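PDB 5NYW: peptidase, which is of unknown function but, as a bacterial ancestral proteasome beta-subunit of the Ntn-hydrolase clan, is probably an N-terminal-nucleophile hydrolase. Local coordinates for residues Thr1-Ala5 with Ala15-Thr20; Met6-Leu12 with Gly124-Phe128; Arg31-Leu35 with Val45-Ala49. All coordinates share one frame; numbering follows the deposited sequence.

In the fold
The chain opens with a hairpin, and contact 1 pairs its two arms, residues 1-5 against 15-20, well beyond the turn. Contact 2 uses the turn and the strand ends beside it: residues 6-12 meet 124-128 more than a hundred positions later, so contacts 1 and 2 cross along the chain. Contact 3, a second hairpin of 31-35 with 45-49, follows contact 1 in series and is nested in the long loop that contact 2 closes. Contact 1 lies in one of the two facing sheets and contact 3 in the other; they meet where Lys32 comes to Thr1 and Thr20, and Ser16 to Lys32 and Gln47. Contact 2 joins the same two sheets, its centre about 18 Å from that of contact 1.

Contact 1: residues Thr1-Ala5 with Ala15-Thr20; sequences TYCVA and ASDSRT
With CG between its backbone N and carbonyl carbon (chi1 82°), Asp17 swings its carboxylate across to the backbone nitrogens of Thr1 and Tyr2. The setting is the antiparallel hairpin of strands 2-7 and 11-23, which in the Ntn-hydrolase fold carries the N-terminal residue. The grouping of Thr1, Asp17 and Lys32 is consistent with the active site of proteasome beta-subunits, where a terminal threonine is the nucleophile. Asp17 OD1 accepts the N-H of Tyr2 at 2.7 Å, met from well above the carboxylate plane. Asp17 OD2 makes a salt bridge with Thr1 N at 3.3 Å, weak as a hydrogen bond. It also takes the N-H of Arg19, forming an Asx turn, and that of Gly190. Gripped at both oxygens, the carboxylate should have little freedom to rotate. Thr1 OG1 stays beside its own backbone N (chi1 -61°) and is hydrogen-bonded to Lys32 NZ, which also reaches Thr20 OG1. Regular pairing runs on from Asp17, whose N-H binds Tyr2 O at 3.0 Å, to the hydrogen-bonded pair of Val4 and Ala15. On one face of the sheet Cys3 SG lies 3.1 Å from Ser16 OG; that hydroxyl is hydrogen-bonded to Gln47 NE2 and Lys32 O. On the other face Val4 CG1 rests 3.6 Å from Ala15 CB.

Contact 2: residues Met6-Leu12 with Gly124-Phe128; sequences MRLSSGL and GLRLF
The turn end of the N-terminal hairpin, linking strand 2-7 to strand 11-23, packs through Arg7, Gly11 and Leu12 against Leu125 and Leu127 of segment 124-128. A backbone bond from Leu8 N to Gly11 O at 2.9 Å closes the turn. Leu125 rests against this turn: its CD1 lies 3.3 Å from Gly11 CA and 3.4 Å from Leu8 O, a methyl set against bare backbone. The other branch, Leu125 CD2, meets Leu12 CD1 at 3.8 Å, the two side chains lying antiparallel to one another. Leu12 is forked over two neighbours, since its CD2 comes within 4.1 Å of Leu127 CB. In the layered arrangement of Ntn-hydrolases, two beta sheets face each other between outer helices, and here one sheet supplies the hairpin and the other Leu127, with Leu125 beside it. Alternation along the strand turns Leu127 toward the hairpin, its CD2 lying 3.9 Å from the backbone N of Arg7, and Arg126 away, to form a salt bridge with Glu138. On the far side of the turn Leu8 packs on Leu168 and Ala171 of helix 168-185. The polar element of the interface is Arg7. With CG anti to the backbone N (chi1 176°) and the chain extended as far as NE, the side chain crosses to segment 124-128, and its NE donates to Leu125 O at 3.0 Å. The bond is fairly straight (165° at the hydrogen). The acceptor lies close to the guanidinium plane, at its edge, but the donor stands well above the plane of the Leu125 carbonyl.

Contact 3: residues Arg31-Leu35 with Val45-Ala49; sequences RKLHL and VVQSA
Strands 33-35 and 45-49 run antiparallel at 155°, their axes 4.9 Å apart, with His34 and Val46 as the hydrogen-bonded pair between the non-hydrogen-bonded pairs Leu33-Gln47 and Leu35-Val45. His34 N gives its hydrogen to Val46 O at 3.0 Å, and Val46 N returns one to His34 O. One step back, where the strand has not yet begun, Lys32 O accepts from Ser48 N in a longer bond of 3.2 Å, with the CA-H of Gln47 also directed at it. Leu33, Leu35 and Val45 make the apolar part of the face they share with Gln47, whose NE2 reaches Val4 O. Val45 spreads its two methyls: CG1 sits 4.0 Å from Leu33 CG, the side chains crossing at a slant, while CG2 lies 3.7 Å from Leu35 CD2, the side chains there alongside with their ends turned alike. The aliphatic part of Lys32 runs past the carbonyl of Ser48, with its CB 3.6 Å from Ser48 O, before a bend at chi4 (-61°) carries NZ on to the N-terminal threonine. Within the first segment, Arg31, ahead of the strand, and His34, within it, are cross-linked. His34 NE2 donates to Arg31 O at 3.1 Å, Arg31 NH1 donates to Leu33 O at 2.8 Å, and His34 CE1 lies over one face of the guanidinium group, near the margin of the group rather than its middle. Within the chain, strand 33-38 is an outermost member of its five-stranded sheet, and strand 42-50 pairs on its other side with strand 112-120. Helix 52-65 covers His34 through Val59 and Ser48 through Thr55, while Phe14 of strand 11-23, in the facing sheet, packs on Leu33, Val45 and Gln47.

Contact 1: residues Thr1-Ala5 with Ala15-Thr20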
loop_
_atom_site.group_PDB
_atom_site.type_symbol
_atom_site.label_atom_id
_atom_site.label_comp_id
_atom_site.label_asym_id
_atom_site.label_seq_id
_atom_site.Cartn_x
_atom_site.Cartn_y
_atom_site.Cartn_z
ATOM N N THR L 1 28.157 30.069 -11.977
ATOM C CA THR L 1 28.654 28.749 -11.604
ATOM C C THR L 1 29.031 27.933 -12.862
ATOM O O THR L 1 28.176 27.496 -13.646
ATOM C CB THR L 1 27.616 27.978 -10.738
ATOM O OG1 THR L 1 27.364 28.697 -9.521
ATOM C CG2 THR L 1 28.139 26.624 -10.367
ATOM N N TYR L 2 30.332 27.717 -13.027
ATOM C CA TYR L 2 30.859 26.883 -14.095
ATOM C C TYR L 2 32.134 26.156 -13.613
ATOM O O TYR L 2 33.086 26.776 -13.139
ATOM C CB TYR L 2 31.137 27.739 -15.345
ATOM C CG TYR L 2 31.898 27.020 -16.432
ATOM C CD1 TYR L 2 31.576 25.718 -16.779
ATOM C CD2 TYR L 2 32.929 27.643 -17.117
ATOM C CE1 TYR L 2 32.261 25.053 -17.752
ATOM C CE2 TYR L 2 33.621 26.981 -18.113
ATOM C CZ TYR L 2 33.282 25.680 -18.424
ATOM O OH TYR L 2 33.950 24.987 -19.414
ATOM N N CYS L 3 32.128 24.831 -13.705
ATOM C CA CYS L 3 33.290 24.033 -13.337
ATOM C C CYS L 3 33.642 23.050 -14.445
ATOM O O CYS L 3 32.762 22.511 -15.104
ATOM C CB CYS L 3 33.042 23.273 -12.025
ATOM S SG CYS L 3 32.539 24.288 -10.585
ATOM N N VAL L 4 34.933 22.834 -14.666
ATOM C CA VAL L 4 35.359 21.850 -15.654
ATOM C C VAL L 4 36.511 21.031 -15.080
ATOM O O VAL L 4 37.340 21.538 -14.323
ATOM C CB VAL L 4 35.765 22.512 -17.025
ATOM C CG1 VAL L 4 36.871 23.562 -16.861
ATOM C CG2 VAL L 4 36.171 21.447 -18.061
ATOM N N ALA L 5 36.537 19.751 -15.422
ATOM C CA ALA L 5 37.633 18.891 -15.022
ATOM C C ALA L 5 38.026 18.033 -16.202
ATOM O O ALA L 5 37.173 17.539 -16.921
ATOM C CB ALA L 5 37.239 18.038 -13.829
ATOM N N ALA L 15 39.043 23.484 -13.336
ATOM C CA ALA L 15 38.742 24.923 -13.295
ATOM C C ALA L 15 37.320 25.232 -12.814
ATOM O O ALA L 15 36.341 24.668 -13.306
ATOM C CB ALA L 15 38.968 25.529 -14.641
ATOM N N SER L 16 37.225 26.141 -11.848
ATOM C CA SER L 16 35.944 26.590 -11.329
ATOM C C SER L 16 35.866 28.100 -11.202
ATOM O O SER L 16 36.818 28.748 -10.751
ATOM C CB SER L 16 35.686 25.981 -9.947
ATOM O OG SER L 16 35.543 24.577 -10.015
ATOM N N ASP L 17 34.700 28.656 -11.521
ATOM C CA ASP L 17 34.462 30.062 -11.227
ATOM C C ASP L 17 34.001 30.157 -9.769
ATOM O O ASP L 17 34.098 29.183 -9.021
ATOM C CB ASP L 17 33.433 30.690 -12.188
ATOM C CG ASP L 17 32.001 30.415 -11.779
ATOM O OD1 ASP L 17 31.708 29.275 -11.372
ATOM O OD2 ASP L 17 31.167 31.347 -11.834
ATOM N N SER L 18 33.510 31.321 -9.363
ATOM C CA SER L 18 33.083 31.485 -7.991
ATOM C C SER L 18 31.784 32.260 -7.841
ATOM O O SER L 18 31.236 32.321 -6.739
ATOM C CB SER L 18 34.189 32.169 -7.186
ATOM O OG SER L 18 34.525 33.435 -7.730
ATOM N N ARG L 19 31.259 32.815 -8.932
ATOM C CA ARG L 19 30.056 33.633 -8.803
ATOM C C ARG L 19 28.906 32.706 -8.471
ATOM O O ARG L 19 28.614 31.760 -9.189
ATOM C CB ARG L 19 29.793 34.458 -10.071
ATOM C CG ARG L 19 28.619 35.434 -9.930
ATOM C CD ARG L 19 28.585 36.476 -11.054
ATOM N NE ARG L 19 29.693 37.423 -10.894
ATOM C CZ ARG L 19 30.037 38.373 -11.768
ATOM N NH1 ARG L 19 29.353 38.545 -12.894
ATOM N NH2 ARG L 19 31.070 39.167 -11.504
ATOM N N THR L 20 28.241 32.993 -7.371
ATOM C CA THR L 20 27.278 32.043 -6.848
ATOM C C THR L 20 25.944 32.718 -6.589
ATOM O O THR L 20 25.885 33.853 -6.103
ATOM C CB THR L 20 27.787 31.380 -5.537
ATOM O OG1 THR L 20 29.111 30.864 -5.726
ATOM C CG2 THR L 20 26.862 30.252 -5.125
#

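Contact 2: residues Met6-Leu12 with Gly124-Phe128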
loop_
_atom_site.group_PDB
_atom_site.type_symbol
_atom_site.label_atom_id
_atom_site.label_comp_id
_atom_site.label_asym_id
_atom_site.label_seq_id
_atom_site.Cartn_x
_atom_site.Cartn_y
_atom_site.Cartn_z
ATOM N N MET L 6 39.325 17.851 -16.385
ATOM C CA MET L 6 39.854 17.109 -17.512
ATOM C C MET L 6 40.772 15.983 -17.044
ATOM O O MET L 6 41.647 16.202 -16.203
ATOM C CB MET L 6 40.626 18.043 -18.451
ATOM C CG MET L 6 39.823 19.204 -18.986
ATOM S SD MET L 6 40.858 20.515 -19.667
ATOM C CE MET L 6 39.639 21.599 -20.405
ATOM N N ARG L 7 40.545 14.777 -17.559
ATOM C CA ARG L 7 41.432 13.648 -17.287
ATOM C C ARG L 7 42.254 13.275 -18.512
ATOM O O ARG L 7 41.715 12.760 -19.491
ATOM C CB ARG L 7 40.638 12.433 -16.812
ATOM C CG ARG L 7 41.470 11.178 -16.590
ATOM C CD ARG L 7 40.561 10.008 -16.254
ATOM N NE ARG L 7 41.259 8.721 -16.221
ATOM C CZ ARG L 7 41.315 7.864 -17.239
ATOM N NH1 ARG L 7 41.971 6.727 -17.096
ATOM N NH2 ARG L 7 40.707 8.136 -18.390
ATOM N N LEU L 8 43.563 13.489 -18.425
ATOM C CA LEU L 8 44.484 13.252 -19.531
ATOM C C LEU L 8 45.452 12.154 -19.151
ATOM O O LEU L 8 45.434 11.694 -18.013
ATOM C CB LEU L 8 45.251 14.519 -19.880
ATOM C CG LEU L 8 44.386 15.771 -19.879
ATOM C CD1 LEU L 8 45.232 16.949 -19.469
ATOM C CD2 LEU L 8 43.752 15.973 -21.247
ATOM N N SER L 9 46.275 11.720 -20.101
ATOM C CA SER L 9 47.236 10.654 -19.838
ATOM C C SER L 9 48.268 11.039 -18.774
ATOM O O SER L 9 48.715 10.187 -17.998
ATOM C CB SER L 9 47.935 10.232 -21.132
ATOM O OG SER L 9 48.553 11.332 -21.765
ATOM N N SER L 10 48.653 12.313 -18.754
ATOM C CA SER L 10 49.708 12.791 -17.856
ATOM C C SER L 10 49.219 13.417 -16.541
ATOM O O SER L 10 50.030 13.749 -15.678
ATOM C CB SER L 10 50.599 13.793 -18.605
ATOM O OG SER L 10 49.829 14.759 -19.296
ATOM N N GLY L 11 47.910 13.593 -16.388
ATOM C CA GLY L 11 47.353 14.201 -15.187
ATOM C C GLY L 11 45.937 14.755 -15.318
ATOM O O GLY L 11 45.250 14.532 -16.318
ATOM N N LEU L 12 45.521 15.524 -14.318
ATOM C CA LEU L 12 44.196 16.132 -14.306
ATOM C C LEU L 12 44.278 17.654 -14.270
ATOM O O LEU L 12 45.193 18.223 -13.668
ATOM C CB LEU L 12 43.389 15.635 -13.106
ATOM C CG LEU L 12 42.843 14.214 -13.050
ATOM C CD1 LEU L 12 43.123 13.636 -11.714
ATOM C CD2 LEU L 12 41.349 14.317 -13.220
ATOM N N GLY L 124 45.587 4.690 -11.073
ATOM C CA GLY L 124 45.823 5.828 -11.941
ATOM C C GLY L 124 44.826 6.941 -11.671
ATOM O O GLY L 124 44.116 6.941 -10.674
ATOM N N LEU L 125 44.793 7.919 -12.555
ATOM C CA LEU L 125 43.865 9.024 -12.420
ATOM C C LEU L 125 42.450 8.587 -12.646
ATOM O O LEU L 125 42.188 7.822 -13.565
ATOM C CB LEU L 125 44.192 10.106 -13.419
ATOM C CG LEU L 125 45.652 10.473 -13.455
ATOM C CD1 LEU L 125 45.792 11.345 -14.658
ATOM C CD2 LEU L 125 46.043 11.181 -12.176
ATOM N N ARG L 126 41.529 9.073 -11.822
ATOM C CA ARG L 126 40.114 8.815 -12.072
ATOM C C ARG L 126 39.304 10.097 -11.893
ATOM O O ARG L 126 39.625 10.936 -11.054
ATOM C CB ARG L 126 39.595 7.702 -11.161
ATOM C CG ARG L 126 40.355 6.412 -11.342
ATOM C CD ARG L 126 39.782 5.247 -10.552
ATOM N NE ARG L 126 38.589 4.679 -11.175
ATOM C CZ ARG L 126 37.995 3.570 -10.749
ATOM N NH1 ARG L 126 38.504 2.909 -9.713
ATOM N NH2 ARG L 126 36.913 3.104 -11.369
ATOM N N LEU L 127 38.272 10.251 -12.715
ATOM C CA LEU L 127 37.416 11.441 -12.715
ATOM C C LEU L 127 35.948 11.041 -12.845
ATOM O O LEU L 127 35.612 10.273 -13.738
ATOM C CB LEU L 127 37.803 12.376 -13.862
ATOM C CG LEU L 127 36.886 13.571 -14.143
ATOM C CD1 LEU L 127 36.845 14.507 -12.959
ATOM C CD2 LEU L 127 37.285 14.307 -15.430
ATOM N N PHE L 128 35.086 11.544 -11.956
ATOM C CA PHE L 128 33.651 11.209 -11.963
ATOM C C PHE L 128 32.747 12.432 -12.030
ATOM O O PHE L 128 33.107 13.530 -11.575
ATOM C CB PHE L 128 33.211 10.402 -10.712
ATOM C CG PHE L 128 33.850 9.031 -10.582
ATOM C CD1 PHE L 128 35.180 8.887 -10.197
ATOM C CD2 PHE L 128 33.137 7.895 -10.925
ATOM C CE1 PHE L 128 35.760 7.634 -10.089
ATOM C CE2 PHE L 128 33.715 6.649 -10.844
ATOM C CZ PHE L 128 35.031 6.514 -10.424
#

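Contact 3: residues Arg31-Leu35 with Val45-Ala49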
loop_
_atom_site.group_PDB
_atom_site.type_symbol
_atom_site.label_atom_id
_atom_site.label_comp_id
_atom_site.label_asym_id
_atom_site.label_seq_id
_atom_site.Cartn_x
_atom_site.Cartn_y
_atom_site.Cartn_z
ATOM N N ARG L 31 33.737 29.540 -2.906
ATOM C CA ARG L 31 34.680 28.631 -3.553
ATOM C C ARG L 31 33.991 27.324 -4.009
ATOM O O ARG L 31 33.217 26.722 -3.259
ATOM C CB ARG L 31 35.864 28.380 -2.623
ATOM C CG ARG L 31 36.974 27.542 -3.201
ATOM C CD ARG L 31 38.227 27.751 -2.390
ATOM N NE ARG L 31 37.957 27.502 -0.984
ATOM C CZ ARG L 31 38.107 26.322 -0.398
ATOM N NH1 ARG L 31 38.525 25.281 -1.109
ATOM N NH2 ARG L 31 37.827 26.182 0.895
ATOM N N LYS L 32 34.289 26.905 -5.244
ATOM C CA LYS L 32 33.650 25.758 -5.900
ATOM C C LYS L 32 34.677 24.681 -6.265
ATOM O O LYS L 32 34.482 23.858 -7.170
ATOM C CB LYS L 32 32.885 26.218 -7.156
ATOM C CG LYS L 32 31.748 27.214 -6.881
ATOM C CD LYS L 32 31.096 27.708 -8.160
ATOM C CE LYS L 32 30.004 28.741 -7.874
ATOM N NZ LYS L 32 28.870 28.235 -7.040
ATOM N N LEU L 33 35.802 24.733 -5.571
ATOM C CA LEU L 33 36.847 23.735 -5.723
ATOM C C LEU L 33 37.434 23.442 -4.336
ATOM O O LEU L 33 38.075 24.306 -3.727
ATOM C CB LEU L 33 37.914 24.212 -6.702
ATOM C CG LEU L 33 38.953 23.203 -7.200
ATOM C CD1 LEU L 33 39.478 23.696 -8.532
ATOM C CD2 LEU L 33 40.114 23.005 -6.211
ATOM N N HIS L 34 37.220 22.229 -3.836
ATOM C CA HIS L 34 37.677 21.880 -2.494
ATOM C C HIS L 34 38.631 20.701 -2.558
ATOM O O HIS L 34 38.534 19.878 -3.468
ATOM C CB HIS L 34 36.474 21.594 -1.599
ATOM C CG HIS L 34 35.643 22.811 -1.318
ATOM N ND1 HIS L 34 35.871 23.632 -0.233
ATOM C CD2 HIS L 34 34.630 23.374 -2.008
ATOM C CE1 HIS L 34 35.005 24.629 -0.250
ATOM N NE2 HIS L 34 34.245 24.507 -1.323
ATOM N N LEU L 35 39.568 20.632 -1.612
ATOM C CA LEU L 35 40.658 19.649 -1.700
ATOM C C LEU L 35 40.670 18.636 -0.570
ATOM O O LEU L 35 40.481 18.990 0.588
ATOM C CB LEU L 35 42.014 20.354 -1.713
ATOM C CG LEU L 35 42.506 21.039 -2.985
ATOM C CD1 LEU L 35 43.779 21.798 -2.666
ATOM C CD2 LEU L 35 42.741 20.036 -4.097
ATOM N N VAL L 45 39.775 15.953 -5.509
ATOM C CA VAL L 45 39.179 17.258 -5.799
ATOM C C VAL L 45 37.677 17.153 -6.017
ATOM O O VAL L 45 37.208 16.322 -6.807
ATOM C CB VAL L 45 39.810 17.902 -7.056
ATOM C CG1 VAL L 45 39.141 19.235 -7.377
ATOM C CG2 VAL L 45 41.297 18.094 -6.855
ATOM N N VAL L 46 36.927 18.004 -5.324
ATOM C CA VAL L 46 35.480 18.056 -5.492
ATOM C C VAL L 46 35.037 19.423 -6.001
ATOM O O VAL L 46 35.366 20.446 -5.395
ATOM C CB VAL L 46 34.755 17.766 -4.169
ATOM C CG1 VAL L 46 33.257 17.897 -4.358
ATOM C CG2 VAL L 46 35.111 16.371 -3.651
ATOM N N GLN L 47 34.287 19.457 -7.098
ATOM C CA GLN L 47 33.800 20.738 -7.610
ATOM C C GLN L 47 32.284 20.858 -7.509
ATOM O O GLN L 47 31.563 19.895 -7.778
ATOM C CB GLN L 47 34.245 20.924 -9.057
ATOM C CG GLN L 47 35.737 21.184 -9.213
ATOM C CD GLN L 47 36.188 21.029 -10.658
ATOM O OE1 GLN L 47 36.131 19.933 -11.222
ATOM N NE2 GLN L 47 36.625 22.128 -11.267
ATOM N N SER L 48 31.800 22.055 -7.176
ATOM C CA SER L 48 30.387 22.227 -6.869
ATOM C C SER L 48 29.657 23.137 -7.835
ATOM O O SER L 48 30.167 24.192 -8.253
ATOM C CB SER L 48 30.189 22.780 -5.454
ATOM O OG SER L 48 30.769 21.941 -4.485
ATOM N N ALA L 49 28.435 22.704 -8.135
ATOM C CA ALA L 49 27.453 23.440 -8.904
ATOM C C ALA L 49 26.050 23.101 -8.401
ATOM O O ALA L 49 25.832 22.069 -7.779
ATOM C CB ALA L 49 27.574 23.106 -10.355
#